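Malonate decarboxylase subunit alpha (Acinetobacter baumannii ATCC 17978, PDB 6MPR) probably serves as the acyl-carrier-protein transferase subunit of malonate decarboxylase, the enzyme complex that converts malonate to acetate and carbon dioxide. Local coordinates at residues A72-R77 with V223-P228; Q169-T174 with P210-P215. All blocks are in the same frame, centred on the assembly; numbering follows the deposited sequence.

Contact 1: A72-R77 with V223-P228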
loop_
_atom_site.group_PDB
_atom_site.type_symbol
_atom_site.label_atom_id
_atom_site.label_comp_id
_atom_site.label_asym_id
_atom_site.label_seq_id
_atom_site.Cartn_x
_atom_site.Cartn_y
_atom_site.Cartn_z
ATOM N N ALA A 72 -0.927 8.923 22.027
ATOM C CA ALA A 72 -0.665 10.296 22.449
ATOM C C ALA A 72 -1.663 10.645 23.556
ATOM O O ALA A 72 -2.584 11.452 23.396
ATOM C CB ALA A 72 -0.775 11.240 21.264
ATOM N N ASP A 73 -1.490 9.993 24.700
ATOM C CA ASP A 73 -2.562 10.036 25.698
ATOM C C ASP A 73 -2.618 11.357 26.455
ATOM O O ASP A 73 -3.686 11.727 26.958
ATOM C CB ASP A 73 -2.436 8.867 26.678
ATOM C CG ASP A 73 -1.216 8.961 27.570
ATOM O OD1 ASP A 73 -0.067 8.869 27.061
ATOM O OD2 ASP A 73 -1.405 9.143 28.793
ATOM N N PHE A 74 -1.503 12.083 26.543
ATOM C CA PHE A 74 -1.573 13.437 27.084
ATOM C C PHE A 74 -2.428 14.328 26.191
ATOM O O PHE A 74 -3.287 15.076 26.684
ATOM C CB PHE A 74 -0.161 13.998 27.240
ATOM C CG PHE A 74 -0.107 15.419 27.705
ATOM C CD1 PHE A 74 -0.597 15.779 28.952
ATOM C CD2 PHE A 74 0.462 16.387 26.906
ATOM C CE1 PHE A 74 -0.520 17.101 29.390
ATOM C CE2 PHE A 74 0.527 17.703 27.327
ATOM C CZ PHE A 74 0.040 18.055 28.573
ATOM N N LEU A 75 -2.245 14.233 24.874
ATOM C CA LEU A 75 -3.052 15.057 23.972
ATOM C C LEU A 75 -4.513 14.621 23.975
ATOM O O LEU A 75 -5.410 15.470 23.966
ATOM C CB LEU A 75 -2.483 15.021 22.546
ATOM C CG LEU A 75 -1.083 15.609 22.361
ATOM C CD1 LEU A 75 -0.624 15.528 20.883
ATOM C CD2 LEU A 75 -1.012 17.034 22.891
ATOM N N SER A 76 -4.776 13.310 24.006
ATOM C CA SER A 76 -6.166 12.857 24.009
ATOM C C SER A 76 -6.859 13.196 25.325
ATOM O O SER A 76 -8.010 13.644 25.313
ATOM C CB SER A 76 -6.254 11.358 23.700
ATOM O OG SER A 76 -5.514 10.576 24.624
ATOM N N ARG A 77 -6.179 13.018 26.470
ATOM C CA ARG A 77 -6.779 13.414 27.745
ATOM C C ARG A 77 -7.028 14.916 27.779
ATOM O O ARG A 77 -8.050 15.376 28.312
ATOM C CB ARG A 77 -5.888 12.996 28.924
ATOM C CG ARG A 77 -5.886 11.494 29.221
ATOM C CD ARG A 77 -5.027 11.148 30.450
ATOM N NE ARG A 77 -3.603 11.000 30.125
ATOM C CZ ARG A 77 -2.664 11.876 30.484
ATOM N NH1 ARG A 77 -2.989 12.960 31.177
ATOM N NH2 ARG A 77 -1.391 11.671 30.160
ATOM N N VAL A 223 4.978 19.547 22.685
ATOM C CA VAL A 223 4.659 19.740 24.097
ATOM C C VAL A 223 5.225 18.553 24.861
ATOM O O VAL A 223 5.105 17.412 24.413
ATOM C CB VAL A 223 3.138 19.885 24.330
ATOM C CG1 VAL A 223 2.381 18.595 23.938
ATOM C CG2 VAL A 223 2.847 20.243 25.779
ATOM N N VAL A 224 5.879 18.822 25.992
ATOM C CA VAL A 224 6.350 17.753 26.866
ATOM C C VAL A 224 5.146 17.176 27.602
ATOM O O VAL A 224 4.407 17.905 28.275
ATOM C CB VAL A 224 7.411 18.275 27.848
ATOM C CG1 VAL A 224 7.862 17.159 28.801
ATOM C CG2 VAL A 224 8.598 18.827 27.093
ATOM N N ALA A 225 4.933 15.868 27.466
ATOM C CA ALA A 225 3.771 15.247 28.088
ATOM C C ALA A 225 3.912 15.255 29.607
ATOM O O ALA A 225 5.022 15.294 30.146
ATOM C CB ALA A 225 3.601 13.813 27.590
ATOM N N ASP A 226 2.769 15.208 30.304
ATOM C CA ASP A 226 2.817 15.152 31.761
ATOM C C ASP A 226 3.451 13.858 32.234
ATOM O O ASP A 226 3.960 13.798 33.358
ATOM C CB ASP A 226 1.414 15.317 32.374
ATOM C CG ASP A 226 0.369 14.347 31.786
ATOM O OD1 ASP A 226 0.672 13.603 30.830
ATOM O OD2 ASP A 226 -0.782 14.357 32.286
ATOM N N GLN A 227 3.436 12.832 31.393
ATOM C CA GLN A 227 4.040 11.546 31.694
ATOM C C GLN A 227 4.288 10.837 30.374
ATOM O O GLN A 227 3.681 11.196 29.358
ATOM C CB GLN A 227 3.129 10.714 32.610
ATOM C CG GLN A 227 1.768 10.422 31.993
ATOM C CD GLN A 227 0.872 9.678 32.945
ATOM O OE1 GLN A 227 0.273 8.664 32.592
ATOM N NE2 GLN A 227 0.771 10.178 34.163
ATOM N N PRO A 228 5.203 9.868 30.338
ATOM C CA PRO A 228 5.572 9.251 29.054
ATOM C C PRO A 228 4.358 8.677 28.342
ATOM O O PRO A 228 3.411 8.216 28.985
ATOM C CB PRO A 228 6.551 8.147 29.459
ATOM C CG PRO A 228 7.133 8.627 30.756
ATOM C CD PRO A 228 6.010 9.343 31.455
HETATM O O HOH W 1 1.398 10.951 27.641
HETATM O O HOH W 2 0.873 7.770 29.874
#

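Contact 2: Q169-T174 with P210-P215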
loop_
_atom_site.group_PDB
_atom_site.type_symbol
_atom_site.label_atom_id
_atom_site.label_comp_id
_atom_site.label_asym_id
_atom_site.label_seq_id
_atom_site.Cartn_x
_atom_site.Cartn_y
_atom_site.Cartn_z
ATOM N N GLN A 169 13.346 22.955 17.645
ATOM C CA GLN A 169 12.866 23.259 16.306
ATOM C C GLN A 169 11.653 22.423 15.916
ATOM O O GLN A 169 10.975 22.761 14.942
ATOM C CB GLN A 169 13.983 23.039 15.283
ATOM C CG GLN A 169 15.020 24.142 15.263
ATOM C CD GLN A 169 14.458 25.421 14.689
ATOM O OE1 GLN A 169 14.263 25.530 13.480
ATOM N NE2 GLN A 169 14.171 26.390 15.554
ATOM N N GLY A 170 11.374 21.344 16.642
ATOM C CA GLY A 170 10.304 20.435 16.285
ATOM C C GLY A 170 10.725 19.178 15.554
ATOM O O GLY A 170 9.853 18.436 15.096
ATOM N N ASN A 171 12.026 18.927 15.401
ATOM C CA ASN A 171 12.475 17.603 14.976
ATOM C C ASN A 171 12.064 16.561 16.016
ATOM O O ASN A 171 12.238 16.777 17.215
ATOM C CB ASN A 171 13.995 17.583 14.809
ATOM C CG ASN A 171 14.477 18.443 13.658
ATOM O OD1 ASN A 171 14.160 18.175 12.495
ATOM N ND2 ASN A 171 15.284 19.458 13.972
ATOM N N ILE A 172 11.532 15.418 15.562
ATOM C CA ILE A 172 11.000 14.407 16.464
ATOM C C ILE A 172 11.789 13.118 16.309
ATOM O O ILE A 172 12.037 12.655 15.191
ATOM C CB ILE A 172 9.499 14.118 16.224
ATOM C CG1 ILE A 172 8.695 15.409 16.029
ATOM C CG2 ILE A 172 8.942 13.335 17.409
ATOM C CD1 ILE A 172 8.584 16.268 17.284
ATOM N N TYR A 173 12.136 12.517 17.436
ATOM C CA TYR A 173 12.601 11.135 17.483
ATOM C C TYR A 173 11.439 10.258 17.938
ATOM O O TYR A 173 10.918 10.449 19.043
ATOM C CB TYR A 173 13.793 11.000 18.428
ATOM C CG TYR A 173 14.214 9.569 18.678
ATOM C CD1 TYR A 173 14.629 8.765 17.632
ATOM C CD2 TYR A 173 14.167 9.019 19.957
ATOM C CE1 TYR A 173 14.998 7.445 17.850
ATOM C CE2 TYR A 173 14.533 7.707 20.193
ATOM C CZ TYR A 173 14.953 6.924 19.130
ATOM O OH TYR A 173 15.314 5.614 19.343
ATOM N N THR A 174 10.999 9.335 17.069
ATOM C CA THR A 174 9.949 8.380 17.417
ATOM C C THR A 174 10.457 6.951 17.624
ATOM O O THR A 174 9.769 6.152 18.275
ATOM C CB THR A 174 8.850 8.372 16.337
ATOM O OG1 THR A 174 9.429 8.165 15.039
ATOM C CG2 THR A 174 8.111 9.692 16.310
ATOM N N PRO A 210 18.596 10.868 19.072
ATOM C CA PRO A 210 19.201 9.662 18.484
ATOM C C PRO A 210 19.158 9.683 16.963
ATOM O O PRO A 210 20.163 9.383 16.302
ATOM C CB PRO A 210 18.356 8.541 19.096
ATOM C CG PRO A 210 17.959 9.120 20.467
ATOM C CD PRO A 210 17.638 10.556 20.144
ATOM N N ARG A 211 18.023 10.087 16.402
ATOM C CA ARG A 211 17.899 10.400 14.985
ATOM C C ARG A 211 16.661 11.269 14.822
ATOM O O ARG A 211 15.842 11.391 15.740
ATOM C CB ARG A 211 17.791 9.131 14.142
ATOM C CG ARG A 211 16.555 8.299 14.480
ATOM C CD ARG A 211 16.471 7.030 13.623
ATOM N NE ARG A 211 15.211 6.333 13.830
ATOM C CZ ARG A 211 15.085 5.154 14.423
ATOM N NH1 ARG A 211 16.169 4.508 14.868
ATOM N NH2 ARG A 211 13.874 4.617 14.558
ATOM N N VAL A 212 16.504 11.832 13.626
ATOM C CA VAL A 212 15.302 12.571 13.262
ATOM C C VAL A 212 14.400 11.629 12.477
ATOM O O VAL A 212 14.758 11.188 11.378
ATOM C CB VAL A 212 15.624 13.833 12.438
ATOM C CG1 VAL A 212 14.331 14.543 12.065
ATOM C CG2 VAL A 212 16.542 14.784 13.225
ATOM N N ASP A 213 13.234 11.321 13.037
ATOM C CA ASP A 213 12.224 10.528 12.345
ATOM C C ASP A 213 11.169 11.385 11.671
ATOM O O ASP A 213 10.629 10.984 10.630
ATOM C CB ASP A 213 11.540 9.584 13.332
ATOM C CG ASP A 213 12.444 8.459 13.780
ATOM O OD1 ASP A 213 12.866 7.679 12.913
ATOM O OD2 ASP A 213 12.730 8.341 14.987
ATOM N N ILE A 214 10.850 12.541 12.253
ATOM C CA ILE A 214 9.915 13.494 11.672
ATOM C C ILE A 214 10.657 14.819 11.616
ATOM O O ILE A 214 11.018 15.366 12.662
ATOM C CB ILE A 214 8.633 13.657 12.509
ATOM C CG1 ILE A 214 7.934 12.310 12.754
ATOM C CG2 ILE A 214 7.693 14.668 11.848
ATOM C CD1 ILE A 214 7.366 11.677 11.508
ATOM N N PRO A 215 10.908 15.383 10.429
ATOM C CA PRO A 215 11.623 16.665 10.350
ATOM C C PRO A 215 10.834 17.828 10.930
ATOM O O PRO A 215 9.601 17.870 10.886
ATOM C CB PRO A 215 11.838 16.874 8.843
ATOM C CG PRO A 215 11.456 15.579 8.174
ATOM C CD PRO A 215 10.510 14.872 9.108
#

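Contact 1: A72-R77 with V223-P228
Arg77 and Asp226 meet tip to tip in an end-on, two-pronged salt bridge: NH1 of Arg77 lies 2.8 Å from OD2 of Asp226, and NH2 of Arg77 lies 2.9 Å from OD1 of Asp226 in a nearly straight bond (176°). Each oxygen offers its syn lone pair, and the flat groups are almost coplanar. The same guanidinium turns its NE side to Asp73, one turn earlier, whose OD2 takes bonds from both NE and NH2 of Arg77. One arginine thus probably offsets two carboxylates. Asp73 OD1 accepts from the backbone N of Tyr230 and from a water that also donates to Gln227 O.

Phe74 adjoins this network, its CD1 3.1 Å from Asp226 OD1; CG anti to the backbone N (chi1 176°) directs the side chain toward 223-226. Ala225 CA sits over one ring face in a CH-pi contact, 4.1 Å from its centroid, while Val223 CG2 approaches the rim at CE2 of Phe74 (3.8 Å). Leu75 CD2 touches Val223 CG1.

Ile48 of helix 48-55 packs against Phe74, Leu75 and Val223, and Gln198 of the adjacent strand 194-199 accepts from Leu75 N; helix 73-79 is fastened at its N-terminal end to the outgoing end of strand 221-224.

Contact 2: Q169-T174 with P210-P215
Asn171 meets the second segment through OD1, 3.6 Å from Pro215 CA, beside Val212 CG1 and hydrogen-bonded to the backbone N of Ala216. Its CA also makes a CA-H...O contact with Ile214 O.

Ile172 follows with the backbone pairing. Its N donates to Ile214 O (2.9 Å), and its carbonyl oxygen accepts twice, from Asp213 N at 2.8 Å and from Ile214 N at 3.2 Å. The Ile172 and Ile214 side chains run alongside each other, CB of Ile172 3.8 Å from CB of Ile214.

With CG anti to the backbone N (chi1 172°), the Tyr173 side chain runs beside the carboxylate of Asp213, CD1 of Tyr173 3.3 Å from OD2 of Asp213. Pro210 lays CB, CG and CD over one ring face, the side chains at about a right angle and Pro210 CB 3.8 Å from the Tyr173 centroid (CH-pi). Tyr173 CE1 lies over the centre of the Arg211 guanidinium. NE of Arg211 is bound almost straight (177°) to Asp213 OD1, and its NH1 forms a salt bridge with Asp343.

Thr174 closes the segment: its N donates to Asp213 OD2 (2.9 Å) on the anti side of that oxygen, while its OG1 is hydrogen-bonded to OG1 of Thr178.

Asp213 and Ile214 together facing Ile172 make a classic beta bulge on a single antiparallel bridge, which adds loop 210-215 to edge strand 172-173 of a small mixed sheet.

How the contacts relate
From the N terminus, the chain passes strand 61-64 of the large parallel sheet and enters helix 73-79, whose start carries 72-77, the first segment of contact 1. It runs through strands 90-94, 111-116 and 136-140 at one side of that sheet and returns by strand 158-163 before reaching 169-174. Contact 2 closes a short loop when 210-215 comes back after helix 181-189 and strand 194-199. The end of strand 221-224 and the loop after it then form 223-228 and close contact 1, so the smaller loop lies within the larger. The contacts, their centres about 17 Å apart, do not touch: contact 1 ties a helix to the parallel sheet, contact 2 a loop to the small mixed sheet.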